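Local coordinates for glycoside hydrolase 15-related protein (Kribbella flavida, PDB 5Z3E), which hydrolyses the alpha-1,6-glucosidic linkage of isomaltose from the non-reducing end, releasing beta-D-glucose and D-glucose during the intracellular breakdown of a cyclic tetrasaccharide, at residues R108-D113 / G128-R133; W146-D151 / W189-Y194; M155-V160 / V180-L185; G215-G220 / Q236-I241. The protein carries 1 engineered substitution. All coordinates share one frame; numbering follows the deposited sequence. Where two conformers were deposited one is given.

Contact 1: residues R108-D113 / G128-R133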
# COMPACT_ATOMS: atom_id res chain seq x y z
N ARG A 108 11.27 -13.36 -14.62
CA ARG A 108 11.81 -12.70 -15.80
C ARG A 108 11.26 -13.28 -17.08
O ARG A 108 10.90 -12.56 -18.00
CB ARG A 108 13.33 -12.82 -15.76
CG ARG A 108 14.08 -12.28 -16.95
CD ARG A 108 14.21 -10.76 -16.91
NE ARG A 108 13.06 -10.10 -17.47
CZ ARG A 108 12.93 -8.79 -17.55
NH1 ARG A 108 13.69 -7.98 -16.85
NH2 ARG A 108 11.97 -8.32 -18.32
N GLY A 109 11.25 -14.60 -17.16
CA GLY A 109 10.76 -15.27 -18.36
C GLY A 109 9.26 -15.12 -18.55
O GLY A 109 8.79 -14.87 -19.66
N GLN A 110 8.49 -15.21 -17.46
CA GLN A 110 7.03 -15.02 -17.54
C GLN A 110 6.74 -13.63 -18.06
O GLN A 110 5.88 -13.47 -18.94
CB GLN A 110 6.39 -15.28 -16.18
CG GLN A 110 4.88 -15.11 -16.18
CD GLN A 110 4.23 -15.45 -14.85
OE1 GLN A 110 4.90 -15.76 -13.89
NE2 GLN A 110 2.90 -15.36 -14.80
N VAL A 111 7.40 -12.61 -17.52
CA VAL A 111 7.18 -11.25 -17.97
C VAL A 111 7.62 -11.09 -19.42
O VAL A 111 6.89 -10.49 -20.23
CB VAL A 111 7.85 -10.24 -17.04
CG1 VAL A 111 7.87 -8.85 -17.62
CG2 VAL A 111 7.14 -10.26 -15.69
N ASP A 112 8.78 -11.62 -19.79
CA ASP A 112 9.21 -11.52 -21.19
C ASP A 112 8.17 -12.15 -22.11
O ASP A 112 7.90 -11.62 -23.19
CB ASP A 112 10.57 -12.17 -21.38
CG ASP A 112 11.70 -11.35 -20.75
OD1 ASP A 112 11.49 -10.17 -20.44
OD2 ASP A 112 12.80 -11.92 -20.62
N ASP A 113 7.62 -13.29 -21.71
CA ASP A 113 6.61 -13.95 -22.54
C ASP A 113 5.32 -13.12 -22.62
O ASP A 113 4.70 -13.07 -23.70
CB ASP A 113 6.30 -15.32 -21.98
CG ASP A 113 7.42 -16.33 -22.17
OD1 ASP A 113 8.39 -16.05 -22.91
OD2 ASP A 113 7.34 -17.40 -21.52
N GLY A 128 -3.27 -15.17 -16.88
CA GLY A 128 -1.86 -15.35 -17.15
C GLY A 128 -0.94 -14.32 -16.50
O GLY A 128 0.27 -14.39 -16.70
N MET A 129 -1.49 -13.38 -15.78
CA MET A 129 -0.71 -12.27 -15.26
C MET A 129 0.07 -12.66 -14.01
O MET A 129 -0.10 -13.74 -13.44
CB MET A 129 -1.65 -11.08 -15.02
CG MET A 129 -2.36 -10.64 -16.29
SD MET A 129 -1.27 -10.09 -17.63
CE MET A 129 -0.94 -8.46 -17.07
N LEU A 130 0.96 -11.76 -13.56
CA LEU A 130 1.68 -12.01 -12.31
C LEU A 130 0.69 -12.00 -11.14
O LEU A 130 -0.37 -11.36 -11.21
CB LEU A 130 2.77 -10.96 -12.09
CG LEU A 130 3.91 -10.94 -13.05
CD1 LEU A 130 4.94 -9.92 -12.64
CD2 LEU A 130 4.55 -12.28 -13.15
N PRO A 131 1.01 -12.71 -10.07
CA PRO A 131 0.03 -12.94 -9.00
C PRO A 131 -0.08 -11.79 -8.01
O PRO A 131 0.75 -10.87 -7.97
CB PRO A 131 0.54 -14.20 -8.32
CG PRO A 131 2.02 -14.04 -8.45
CD PRO A 131 2.23 -13.51 -9.86
N THR A 132 -1.11 -11.92 -7.19
CA THR A 132 -1.37 -11.07 -6.04
C THR A 132 -0.82 -11.72 -4.78
O THR A 132 0.08 -11.19 -4.14
CB THR A 132 -2.86 -10.78 -5.96
OG1 THR A 132 -3.16 -9.99 -7.11
CG2 THR A 132 -3.22 -10.06 -4.68
N ARG A 133 -1.30 -12.89 -4.40
CA ARG A 133 -0.73 -13.59 -3.26
C ARG A 133 0.51 -14.34 -3.67
O ARG A 133 0.49 -15.03 -4.70
CB ARG A 133 -1.71 -14.59 -2.64
CG ARG A 133 -3.00 -13.98 -2.15
CD ARG A 133 -3.77 -14.96 -1.31
NE ARG A 133 -5.12 -14.50 -1.04
CZ ARG A 133 -5.89 -15.00 -0.08
NH1 ARG A 133 -5.47 -16.02 0.64
NH2 ARG A 133 -7.03 -14.44 0.17
O HOH W 1 1.27 -15.92 -12.44
O HOH W 2 1.83 -16.23 -17.81
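Gln110 and Val111, near the start of helix 108-119, form a mixed polar and apolar contact with Gly128, Met129 and Leu130 of the loop that follows this helix. The polar half lies at the amide of Gln110. Its CG is anti to the backbone N (chi1 -180°) and the chain runs on extended, which carries NE2 across to the loop. The direct bond from Gln110 NE2 to Gly128 O is weak, at 3.4 Å. Two waters reinforce it: one lies 2.9 Å from Gln110 NE2 and 2.8 Å from Met129 O, donating to that carbonyl, and the other donates to Gly128 O and accepts only weakly from Gln110 NE2. The opposite end of the amide, OE1, accepts from Arg107. The apolar half is Leu130. Its CD2 lies 3.6 Å from Gln110 CD as the two side chains slide past one another, while Leu130 CD1 meets Val111 CG2 at 3.8 Å, crossing at about a right angle. A leucine in place of Gln110 would probably leave both waters without their N-H donor from the helix and Arg107 without its amide acceptor. Helix 175-188 backs the site: Val180 packs on Val111, Tyr184 and Phe188 pack on Met129, and Tyr184 OH bonds Leu130 N.

Contact 2: residues W146-D151 / W189-Y194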
# COMPACT_ATOMS: atom_id res chain seq x y z
N TRP A 146 -9.05 -14.26 -10.39
CA TRP A 146 -9.91 -13.82 -9.32
C TRP A 146 -9.39 -12.64 -8.52
O TRP A 146 -10.16 -12.05 -7.76
CB TRP A 146 -10.22 -14.99 -8.37
CG TRP A 146 -10.89 -16.10 -9.04
CD1 TRP A 146 -10.37 -17.29 -9.32
CD2 TRP A 146 -12.23 -16.11 -9.53
NE1 TRP A 146 -11.30 -18.08 -9.94
CE2 TRP A 146 -12.46 -17.36 -10.10
CE3 TRP A 146 -13.23 -15.14 -9.55
CZ2 TRP A 146 -13.69 -17.74 -10.68
CZ3 TRP A 146 -14.43 -15.46 -10.15
CH2 TRP A 146 -14.65 -16.75 -10.67
N ASP A 147 -8.11 -12.27 -8.67
CA ASP A 147 -7.57 -11.20 -7.86
C ASP A 147 -6.48 -10.37 -8.53
O ASP A 147 -5.77 -9.64 -7.82
CB ASP A 147 -7.10 -11.72 -6.50
CG ASP A 147 -5.87 -12.58 -6.59
OD1 ASP A 147 -5.35 -12.76 -7.70
OD2 ASP A 147 -5.42 -13.07 -5.52
N PHE A 148 -6.41 -10.38 -9.85
CA PHE A 148 -5.42 -9.62 -10.62
C PHE A 148 -5.31 -8.17 -10.14
O PHE A 148 -6.30 -7.42 -10.17
CB PHE A 148 -5.80 -9.62 -12.11
CG PHE A 148 -4.96 -8.73 -12.96
CD1 PHE A 148 -3.57 -8.80 -12.94
CD2 PHE A 148 -5.54 -7.81 -13.81
CE1 PHE A 148 -2.80 -7.96 -13.70
CE2 PHE A 148 -4.76 -6.95 -14.58
CZ PHE A 148 -3.40 -7.03 -14.53
N GLN A 149 -4.10 -7.76 -9.76
CA GLN A 149 -3.80 -6.43 -9.25
C GLN A 149 -2.43 -6.02 -9.74
O GLN A 149 -1.50 -6.86 -9.70
CB GLN A 149 -3.75 -6.41 -7.71
CG GLN A 149 -5.11 -6.59 -7.05
CD GLN A 149 -5.02 -6.64 -5.52
OE1 GLN A 149 -4.01 -7.02 -4.96
NE2 GLN A 149 -6.08 -6.26 -4.84
N THR A 150 -2.24 -4.76 -10.09
CA THR A 150 -0.91 -4.25 -10.44
C THR A 150 -0.32 -3.33 -9.39
O THR A 150 0.85 -2.96 -9.50
CB THR A 150 -0.98 -3.55 -11.79
OG1 THR A 150 -2.04 -2.61 -11.71
CG2 THR A 150 -1.17 -4.56 -12.93
N ASP A 151 -1.09 -2.92 -8.38
CA ASP A 151 -0.60 -1.91 -7.43
C ASP A 151 0.65 -2.34 -6.69
O ASP A 151 1.53 -1.51 -6.43
CB ASP A 151 -1.69 -1.52 -6.42
CG ASP A 151 -2.15 -2.66 -5.57
OD1 ASP A 151 -2.77 -3.59 -6.13
OD2 ASP A 151 -1.85 -2.65 -4.36
N TRP A 189 0.29 -0.81 -17.13
CA TRP A 189 -0.22 0.20 -16.22
C TRP A 189 -1.65 0.62 -16.51
O TRP A 189 -2.37 1.00 -15.59
CB TRP A 189 0.68 1.42 -16.22
CG TRP A 189 0.64 2.15 -17.48
CD1 TRP A 189 1.43 1.96 -18.58
CD2 TRP A 189 -0.26 3.21 -17.81
NE1 TRP A 189 1.09 2.84 -19.57
CE2 TRP A 189 0.04 3.61 -19.11
CE3 TRP A 189 -1.31 3.85 -17.14
CZ2 TRP A 189 -0.65 4.68 -19.74
CZ3 TRP A 189 -2.01 4.86 -17.74
CH2 TRP A 189 -1.68 5.24 -19.03
N ASP A 190 -2.06 0.59 -17.78
CA ASP A 190 -3.34 1.12 -18.20
C ASP A 190 -4.41 0.05 -18.31
O ASP A 190 -5.53 0.35 -18.76
CB ASP A 190 -3.24 1.88 -19.50
CG ASP A 190 -2.80 1.05 -20.65
OD1 ASP A 190 -2.22 -0.02 -20.46
OD2 ASP A 190 -3.06 1.53 -21.82
N ARG A 191 -4.13 -1.15 -17.84
CA ARG A 191 -5.08 -2.24 -17.86
C ARG A 191 -6.03 -2.17 -16.67
O ARG A 191 -5.60 -1.93 -15.55
CB ARG A 191 -4.27 -3.54 -17.76
CG ARG A 191 -5.01 -4.77 -17.98
CD ARG A 191 -4.02 -5.93 -17.95
NE ARG A 191 -4.68 -7.18 -18.02
CZ ARG A 191 -4.48 -8.10 -18.96
NH1 ARG A 191 -3.65 -7.87 -20.00
NH2 ARG A 191 -5.08 -9.20 -18.82
N PRO A 192 -7.33 -2.44 -16.89
CA PRO A 192 -8.25 -2.64 -15.76
C PRO A 192 -7.74 -3.74 -14.84
O PRO A 192 -7.14 -4.73 -15.29
CB PRO A 192 -9.56 -3.03 -16.45
CG PRO A 192 -9.49 -2.40 -17.84
CD PRO A 192 -8.03 -2.51 -18.19
N CYS A 193 -8.01 -3.61 -13.55
CA CYS A 193 -7.69 -4.68 -12.63
C CYS A 193 -8.53 -4.51 -11.37
O CYS A 193 -9.21 -3.49 -11.19
CB CYS A 193 -6.20 -4.75 -12.32
SG CYS A 193 -5.54 -3.38 -11.34
N TYR A 194 -8.49 -5.49 -10.47
CA TYR A 194 -9.16 -5.34 -9.19
C TYR A 194 -8.45 -4.24 -8.39
O TYR A 194 -7.23 -4.06 -8.50
CB TYR A 194 -9.13 -6.64 -8.39
CG TYR A 194 -9.90 -7.81 -8.98
CD1 TYR A 194 -9.27 -8.70 -9.85
CD2 TYR A 194 -11.21 -8.07 -8.67
CE1 TYR A 194 -9.92 -9.81 -10.37
CE2 TYR A 194 -11.87 -9.23 -9.21
CZ TYR A 194 -11.19 -10.06 -10.05
OH TYR A 194 -11.84 -11.18 -10.55
O HOH W 3 -3.10 -2.02 -14.18
O HOH W 4 -4.80 -2.87 -7.76
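The ring of Tyr194 receives two carbonyl groups of segment 146-151: Trp146 O sits over one face, 3.2 Å from Tyr194 CZ and offset toward the rim, and Phe148 O lies at the edge, in the ring plane, 3.2 Å from Tyr194 CD1. The Phe148 ring is met differently. Pro192 O comes to its edge, 3.3 Å from Phe148 CE2, and Cys193 SG stands above the face at a distance, 5.3 Å from the ring centroid and 25° off the normal, a sulfur-aromatic contact. The extended side chain of Arg191 crosses this ring at about a right angle, Arg191 NE 3.4 Å from Phe148 CE2, with guanidinium and ring planes 81° apart; its NH2 is held by Asn126 and Pro124 O. Phe148 reaches this position with CG anti to its backbone N (chi1 173°), and its CD2 also touches Cys193 CB. Between the backbones, Tyr194 N donates to Phe148 O over 2.9 Å, in line with the carbonyl bond. Water completes the join: one molecule connects Thr150 OG1 with Arg191 O, and another donates to both Asp151 OD1 and Tyr194 O. Thr150 N, by contrast, is buried with no partner in the model. Gln149 lies beside Glu198, the inferred proton donor, and its NE2 bonds the backbone O of Asp195, the predicted proton acceptor. The Tyr194 N bond and the waters at Arg191 O and Tyr194 O thus hold the backbone that leads into Asp195, consistent with a defined setting for the site, next to Trp145, which probably binds substrate.

Contact 3: residues M155-V160 / V180-L185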
# COMPACT_ATOMS: atom_id res chain seq x y z
N MET A 155 4.10 -0.25 -5.70
CA MET A 155 4.48 0.02 -4.32
C MET A 155 5.87 -0.50 -4.04
O MET A 155 6.65 0.16 -3.34
CB MET A 155 3.48 -0.58 -3.35
CG MET A 155 2.09 -0.04 -3.55
SD MET A 155 1.11 -0.34 -2.10
CE MET A 155 -0.52 0.13 -2.65
N TRP A 156 6.22 -1.68 -4.55
CA TRP A 156 7.53 -2.22 -4.23
C TRP A 156 8.63 -1.32 -4.79
O TRP A 156 9.62 -1.03 -4.11
CB TRP A 156 7.71 -3.65 -4.73
CG TRP A 156 9.08 -4.14 -4.32
CD1 TRP A 156 9.53 -4.25 -3.06
CD2 TRP A 156 10.20 -4.42 -5.17
NE1 TRP A 156 10.84 -4.62 -3.03
CE2 TRP A 156 11.29 -4.72 -4.32
CE3 TRP A 156 10.39 -4.47 -6.55
CZ2 TRP A 156 12.54 -5.09 -4.81
CZ3 TRP A 156 11.64 -4.83 -7.03
CH2 TRP A 156 12.69 -5.14 -6.16
N LEU A 157 8.48 -0.86 -6.04
CA LEU A 157 9.46 0.04 -6.61
C LEU A 157 9.64 1.28 -5.74
O LEU A 157 10.76 1.71 -5.45
CB LEU A 157 9.04 0.45 -8.01
CG LEU A 157 9.13 -0.65 -9.07
CD1 LEU A 157 8.66 -0.08 -10.40
CD2 LEU A 157 10.53 -1.22 -9.21
N TRP A 158 8.53 1.90 -5.33
CA TRP A 158 8.60 3.04 -4.43
C TRP A 158 9.35 2.68 -3.16
O TRP A 158 10.24 3.42 -2.69
CB TRP A 158 7.18 3.55 -4.12
CG TRP A 158 7.10 4.39 -2.89
CD1 TRP A 158 7.50 5.69 -2.72
CD2 TRP A 158 6.65 3.95 -1.59
NE1 TRP A 158 7.32 6.07 -1.41
CE2 TRP A 158 6.80 5.02 -0.71
CE3 TRP A 158 6.10 2.76 -1.11
CZ2 TRP A 158 6.43 4.93 0.65
CZ3 TRP A 158 5.72 2.67 0.21
CH2 TRP A 158 5.89 3.75 1.07
N SER A 159 9.00 1.55 -2.56
CA SER A 159 9.57 1.16 -1.28
C SER A 159 11.08 0.93 -1.36
O SER A 159 11.84 1.39 -0.51
CB SER A 159 8.85 -0.08 -0.77
OG SER A 159 9.43 -0.63 0.37
N VAL A 160 11.52 0.17 -2.35
CA VAL A 160 12.94 -0.19 -2.42
C VAL A 160 13.79 1.04 -2.72
O VAL A 160 14.86 1.21 -2.14
CB VAL A 160 13.18 -1.39 -3.38
CG1 VAL A 160 12.97 -1.04 -4.84
CG2 VAL A 160 14.56 -1.96 -3.15
N VAL A 180 12.40 -6.31 -13.81
CA VAL A 180 11.21 -7.09 -14.10
C VAL A 180 9.95 -6.27 -13.79
O VAL A 180 9.02 -6.21 -14.60
CB VAL A 180 11.21 -8.42 -13.32
CG1 VAL A 180 9.91 -9.17 -13.51
CG2 VAL A 180 12.37 -9.29 -13.74
N ALA A 181 9.91 -5.66 -12.61
CA ALA A 181 8.74 -4.88 -12.22
C ALA A 181 8.51 -3.70 -13.15
O ALA A 181 7.36 -3.41 -13.51
CB ALA A 181 8.89 -4.41 -10.78
N VAL A 182 9.57 -2.99 -13.52
CA VAL A 182 9.43 -1.86 -14.42
C VAL A 182 8.89 -2.31 -15.76
O VAL A 182 7.95 -1.73 -16.30
CB VAL A 182 10.75 -1.07 -14.59
CG1 VAL A 182 10.62 -0.06 -15.70
CG2 VAL A 182 11.14 -0.38 -13.30
N ASP A 183 9.50 -3.34 -16.35
CA ASP A 183 9.04 -3.80 -17.66
C ASP A 183 7.56 -4.18 -17.61
O ASP A 183 6.80 -3.90 -18.54
CB ASP A 183 9.88 -4.98 -18.14
CG ASP A 183 11.27 -4.60 -18.63
OD1 ASP A 183 11.53 -3.42 -18.93
OD2 ASP A 183 12.07 -5.56 -18.80
N TYR A 184 7.16 -4.87 -16.54
CA TYR A 184 5.77 -5.29 -16.38
C TYR A 184 4.84 -4.08 -16.31
O TYR A 184 3.82 -4.03 -17.00
CB TYR A 184 5.69 -6.15 -15.12
CG TYR A 184 4.34 -6.77 -14.85
CD1 TYR A 184 3.82 -7.75 -15.66
CD2 TYR A 184 3.60 -6.42 -13.73
CE1 TYR A 184 2.61 -8.37 -15.38
CE2 TYR A 184 2.40 -7.03 -13.42
CZ TYR A 184 1.91 -8.02 -14.24
OH TYR A 184 0.77 -8.71 -13.99
N LEU A 185 5.18 -3.10 -15.46
CA LEU A 185 4.32 -1.95 -15.30
C LEU A 185 4.26 -1.06 -16.52
O LEU A 185 3.20 -0.51 -16.83
CB LEU A 185 4.74 -1.15 -14.08
CG LEU A 185 4.52 -1.84 -12.74
CD1 LEU A 185 5.09 -1.02 -11.62
CD2 LEU A 185 3.04 -2.14 -12.52
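Leu157 carries nearly all the packing between helices 151-167 and 175-188, and every touching residue here is buried. The aliphatic contacts come first. Leu157 points at the partner helix with its CG anti to the carbonyl carbon (chi1 -70°), and the branch at CG then sends the two methyls to different neighbours. Leu157 CD2 packs 3.9 Å from Ala181 CB. Leu157 CD1 lies 3.8 Å from Val182 CG2, where the side chains cross at about a right angle, and it also meets Leu185 CD1 at 3.9 Å, tip to tip. Replacing Leu157 with alanine would probably open a gap facing Ala181, Val182 and Leu185, leaving the methyls of Val182 and Leu185 without their partner on helix 151-167. A single aromatic contact adds to this: Ala181 CB lies at the edge of the Trp156 ring, 4.5 Å from Trp156 CE3, and is a looser fit. The polar end of that ring serves another helix, for NE1 bonds His97 ND1. Contact between the two segments is therefore apolar throughout. Their axes come within 10.5 Å, and the angle between their directions is 141°, so the helices run roughly antiparallel. Such consecutive, oppositely running helices are characteristic of the (alpha/alpha)6 barrel of glycoside hydrolase family 15.

Contact 4: residues G215-G220 / Q236-I241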
# COMPACT_ATOMS: atom_id res chain seq x y z
N GLY A 215 5.81 4.35 -7.96
CA GLY A 215 6.95 3.52 -8.26
C GLY A 215 7.73 3.99 -9.47
O GLY A 215 8.97 3.98 -9.46
N LEU A 216 7.03 4.37 -10.53
CA LEU A 216 7.69 4.83 -11.75
C LEU A 216 8.44 6.12 -11.54
O LEU A 216 9.56 6.29 -12.04
CB LEU A 216 6.68 4.94 -12.89
CG LEU A 216 6.07 3.63 -13.37
CD1 LEU A 216 5.08 3.91 -14.49
CD2 LEU A 216 7.11 2.61 -13.81
N VAL A 217 7.85 7.08 -10.81
CA VAL A 217 8.56 8.32 -10.53
C VAL A 217 9.77 8.03 -9.64
O VAL A 217 10.83 8.63 -9.83
CB VAL A 217 7.63 9.39 -9.95
CG1 VAL A 217 8.40 10.60 -9.47
CG2 VAL A 217 6.60 9.80 -10.98
N ALA A 218 9.63 7.11 -8.68
CA ALA A 218 10.75 6.79 -7.81
C ALA A 218 11.94 6.30 -8.64
O ALA A 218 13.07 6.77 -8.43
CB ALA A 218 10.34 5.77 -6.77
N VAL A 219 11.74 5.36 -9.55
CA VAL A 219 12.88 4.88 -10.32
C VAL A 219 13.33 5.88 -11.37
O VAL A 219 14.53 5.99 -11.64
CB VAL A 219 12.64 3.48 -10.97
CG1 VAL A 219 12.47 2.43 -9.90
CG2 VAL A 219 11.47 3.46 -11.94
N GLY A 220 12.41 6.63 -11.98
CA GLY A 220 12.77 7.56 -13.03
C GLY A 220 13.48 8.81 -12.57
O GLY A 220 14.09 9.51 -13.38
N GLN A 236 7.73 9.25 -18.65
CA GLN A 236 6.73 9.50 -19.67
C GLN A 236 5.42 8.76 -19.34
O GLN A 236 4.34 9.32 -19.47
CB GLN A 236 7.25 9.14 -21.05
CG GLN A 236 6.41 9.82 -22.14
CD GLN A 236 6.68 11.32 -22.28
OE1 GLN A 236 7.83 11.72 -22.43
NE2 GLN A 236 5.68 12.17 -22.20
N VAL A 237 5.53 7.50 -18.90
CA VAL A 237 4.34 6.75 -18.51
C VAL A 237 3.73 7.37 -17.25
O VAL A 237 2.50 7.47 -17.17
CB VAL A 237 4.64 5.25 -18.36
CG1 VAL A 237 3.52 4.54 -17.63
CG2 VAL A 237 4.88 4.65 -19.72
N ALA A 238 4.54 7.80 -16.29
CA ALA A 238 3.97 8.47 -15.13
C ALA A 238 3.14 9.69 -15.57
O ALA A 238 2.06 9.95 -15.03
CB ALA A 238 5.04 8.85 -14.13
N ALA A 239 3.63 10.45 -16.56
CA ALA A 239 2.87 11.58 -17.07
C ALA A 239 1.56 11.12 -17.73
O ALA A 239 0.54 11.81 -17.59
CB ALA A 239 3.72 12.39 -18.05
N ARG A 240 1.59 9.99 -18.44
CA ARG A 240 0.39 9.42 -19.02
C ARG A 240 -0.63 9.04 -17.96
O ARG A 240 -1.84 9.23 -18.14
CB ARG A 240 0.73 8.20 -19.88
CG ARG A 240 1.57 8.52 -21.11
CD ARG A 240 1.84 7.32 -21.99
NE ARG A 240 2.60 7.74 -23.15
CZ ARG A 240 3.86 7.43 -23.54
NH1 ARG A 240 4.69 6.77 -22.70
NH2 ARG A 240 4.38 7.97 -24.67
N ILE A 241 -0.16 8.49 -16.83
CA ILE A 241 -1.04 8.18 -15.73
C ILE A 241 -1.72 9.45 -15.22
O ILE A 241 -2.93 9.49 -15.01
CB ILE A 241 -0.29 7.46 -14.59
CG1 ILE A 241 0.15 6.07 -15.04
CG2 ILE A 241 -1.16 7.39 -13.35
CD1 ILE A 241 1.12 5.38 -14.11
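Leu216 and Val217 of helix 206-220 pack against Val237, Ala238 and Ile241 of helix 231-248, an antiparallel pair of successive helices in the (alpha/alpha)6 barrel of this family. The short axis segments approach to 9.1 Å with a signed crossing angle of -151°. Such closeness is consistent with the alanine at the centre: the CA atoms of Leu216 and Ala238 are 6.2 Å apart, and only a methyl group stands on the Ala238 side. The tight part is made of two methyl contacts. Leu216 CD1 abuts Val237 CG1 at 3.6 Å, with the side chains meeting at a slant, and Val217 CG2 abuts Ala238 CB at the same separation. The second contact depends on the valine torsion, which sets CG2 anti to the carbonyl carbon and turns it to the partner helix. Around these, the fit slackens: Leu216 CB and Ala238 CB are 4.4 Å apart. Burial also differs across the interface. Leu216, Val237, Ala238 and Ile241 are enclosed, with Trp189 packing on Val237 and Ile241, and Leu186 of helix 175-188 also touching Val237. Val217, partly exposed, marks the side nearer solvent. The contact is wholly apolar, made by van der Waals packing of aliphatic side chains. Toward Ile241, the same Leu216 CD1 that abuts Val237 also faces Ile241 CD1, here at the looser distance of 4.2 Å.

Contact 1 closes first along the chain. Contact 3 is nested inside the loop closed by contact 2, and contact 4 follows. Centres of contacts 1 and 3 are 13 Å apart, joined by the Arg108-Asp183 salt bridge. Contacts 1 and 2, their centres also 13 Å apart, meet where Thr132 probably bonds Asp147 O. The centres of contacts 3 and 4 are 11 Å apart, with Leu157 packing on Gly215. Trp189 ties contact 2 to contact 4 across 17 Å between centres, whereas contacts 1 and 4 do not touch. Contacts 3 and 4 thus build continuous helical packing in the barrel, while contact 2 joins loops near the inferred catalytic residues.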